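Local coordinates for protein diacylglycerol O-acyltransferase (Marinobacter hydrocarbonoclasticus, PDB 6CHJ) that probably transfers acyl groups from acyl-CoA to diacylglycerol, making triacylglycerol, and belongs to the wax ester synthase/diacylglycerol acyltransferase family, at residues Phe423-Cys428 / Gln436-Tyr441. Sequence-based numbering, arbitrary orientation.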
loop_
_atom_site.group_PDB
_atom_site.type_symbol
_atom_site.label_atom_id
_atom_site.label_comp_id
_atom_site.label_asym_id
_atom_site.label_seq_id
_atom_site.Cartn_x
_atom_site.Cartn_y
_atom_site.Cartn_z
ATOM N N PHE B 423 -0.316 15.302 -19.123
ATOM C CA PHE B 423 1.014 14.973 -18.620
ATOM C C PHE B 423 0.874 14.191 -17.323
ATOM O O PHE B 423 0.285 14.696 -16.364
ATOM C CB PHE B 423 1.854 16.225 -18.365
ATOM C CG PHE B 423 2.486 16.811 -19.596
ATOM C CD1 PHE B 423 3.864 16.752 -19.777
ATOM C CD2 PHE B 423 1.708 17.458 -20.556
ATOM C CE1 PHE B 423 4.466 17.325 -20.901
ATOM C CE2 PHE B 423 2.300 18.034 -21.685
ATOM C CZ PHE B 423 3.674 17.973 -21.852
ATOM N N GLY B 424 1.433 12.975 -17.292
ATOM C CA GLY B 424 1.575 12.242 -16.049
ATOM C C GLY B 424 3.027 12.013 -15.668
ATOM O O GLY B 424 3.730 11.240 -16.328
ATOM N N LEU B 425 3.483 12.676 -14.604
ATOM C CA LEU B 425 4.834 12.543 -14.079
ATOM C C LEU B 425 4.772 11.748 -12.775
ATOM O O LEU B 425 4.153 12.197 -11.803
ATOM C CB LEU B 425 5.458 13.916 -13.832
ATOM C CG LEU B 425 5.293 14.972 -14.942
ATOM C CD1 LEU B 425 6.135 16.192 -14.664
ATOM C CD2 LEU B 425 5.635 14.419 -16.303
ATOM N N ILE B 426 5.413 10.575 -12.751
ATOM C CA ILE B 426 5.500 9.740 -11.552
ATOM C C ILE B 426 6.973 9.590 -11.179
ATOM O O ILE B 426 7.816 9.313 -12.041
ATOM C CB ILE B 426 4.829 8.368 -11.752
ATOM C CG1 ILE B 426 4.772 7.600 -10.431
ATOM C CG2 ILE B 426 5.506 7.564 -12.858
ATOM C CD1 ILE B 426 3.619 7.995 -9.561
ATOM N N GLY B 427 7.287 9.802 -9.907
ATOM C CA GLY B 427 8.679 9.822 -9.499
ATOM C C GLY B 427 8.871 9.311 -8.087
ATOM O O GLY B 427 7.933 9.305 -7.261
ATOM N N CYS B 428 10.104 8.863 -7.821
ATOM C CA CYS B 428 10.467 8.484 -6.462
ATOM C C CYS B 428 10.452 9.736 -5.587
ATOM O O CYS B 428 11.141 10.714 -5.886
ATOM C CB CYS B 428 11.838 7.814 -6.429
ATOM S SG CYS B 428 12.563 7.800 -4.772
ATOM N N GLN B 436 6.263 18.139 -7.947
ATOM C CA GLN B 436 5.087 18.833 -8.469
ATOM C C GLN B 436 5.477 20.144 -9.147
ATOM O O GLN B 436 4.757 20.632 -10.026
ATOM C CB GLN B 436 4.064 19.087 -7.346
ATOM C CG GLN B 436 2.737 18.296 -7.520
ATOM C CD GLN B 436 1.639 18.625 -6.463
ATOM O OE1 GLN B 436 1.689 18.142 -5.323
ATOM N NE2 GLN B 436 0.638 19.429 -6.859
ATOM N N ARG B 437 6.617 20.720 -8.770
ATOM C CA ARG B 437 7.012 21.980 -9.378
ATOM C C ARG B 437 7.293 21.827 -10.865
ATOM O O ARG B 437 7.257 22.823 -11.599
ATOM C CB ARG B 437 8.227 22.547 -8.652
ATOM C CG ARG B 437 7.891 23.726 -7.788
ATOM C CD ARG B 437 9.047 24.097 -6.910
ATOM N NE ARG B 437 8.728 23.827 -5.514
ATOM C CZ ARG B 437 9.617 23.815 -4.525
ATOM N NH1 ARG B 437 10.902 24.062 -4.775
ATOM N NH2 ARG B 437 9.213 23.555 -3.282
ATOM N N MET B 438 7.536 20.597 -11.333
ATOM C CA MET B 438 7.754 20.379 -12.758
ATOM C C MET B 438 6.528 20.709 -13.599
ATOM O O MET B 438 6.671 20.921 -14.809
ATOM C CB MET B 438 8.195 18.936 -13.015
ATOM C CG MET B 438 9.688 18.755 -12.831
ATOM S SD MET B 438 10.271 17.270 -13.630
ATOM C CE MET B 438 10.149 17.790 -15.325
ATOM N N LEU B 439 5.336 20.736 -12.998
ATOM C CA LEU B 439 4.147 21.217 -13.703
ATOM C C LEU B 439 4.288 22.690 -14.077
ATOM O O LEU B 439 3.958 23.092 -15.197
ATOM C CB LEU B 439 2.903 21.010 -12.837
ATOM C CG LEU B 439 2.549 19.566 -12.499
ATOM C CD1 LEU B 439 1.195 19.492 -11.785
ATOM C CD2 LEU B 439 2.566 18.734 -13.783
ATOM N N ASP B 440 4.758 23.514 -13.142
ATOM C CA ASP B 440 5.008 24.910 -13.469
ATOM C C ASP B 440 6.169 25.038 -14.439
ATOM O O ASP B 440 6.155 25.925 -15.297
ATOM C CB ASP B 440 5.300 25.713 -12.203
ATOM C CG ASP B 440 4.274 25.487 -11.121
ATOM O OD1 ASP B 440 3.074 25.747 -11.367
ATOM O OD2 ASP B 440 4.672 25.036 -10.025
ATOM N N TYR B 441 7.152 24.136 -14.348
ATOM C CA TYR B 441 8.298 24.201 -15.249
ATOM C C TYR B 441 7.911 23.793 -16.665
ATOM O O TYR B 441 8.430 24.354 -17.639
ATOM C CB TYR B 441 9.440 23.332 -14.724
ATOM C CG TYR B 441 9.931 23.705 -13.334
ATOM C CD1 TYR B 441 9.629 24.945 -12.772
ATOM C CD2 TYR B 441 10.709 22.814 -12.587
ATOM C CE1 TYR B 441 10.080 25.292 -11.510
ATOM C CE2 TYR B 441 11.165 23.154 -11.319
ATOM C CZ TYR B 441 10.838 24.398 -10.785
ATOM O OH TYR B 441 11.273 24.745 -9.527
#
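Leu425, on the extended strand 423-428, faces the early part of the helix in 436-441 across a gap that side chains alone bridge: the nearest CA atoms, those of Leu425 and Gln436, are 8.4 Å apart. Seven residues, none in helix or strand, separate the two segments. Tyr441 N bonds to Arg437 O at 3.0 Å, and the helix presents Met438 and Leu439 as neighbours. Leu425 reaches between them with one methyl, helped toward the helix by a first torsion that sets CG anti to the carbonyl carbon (chi1 -45°). Its CD1 lies 3.8 Å from Met438 CB, at the root of that side chain, and a looser 4.5 Å from Leu439 CD2. The side chains of Leu425 and Met438 cross at about a right angle, and that of Met438 also touches Met412 and Ala273. The contact is small, about 128 Å² summed over both sides, and purely apolar. Phe423, whose CB likewise points to the helix side, packs edge-to-face with Trp246 and against helix 262-280. Strand 420-428 runs antiparallel between 239-247 and 410-417, so the arrangement illustrates a C-terminal helix laid on one face of a mixed sheet, the alpha/beta layering of CoA-dependent acyltransferases.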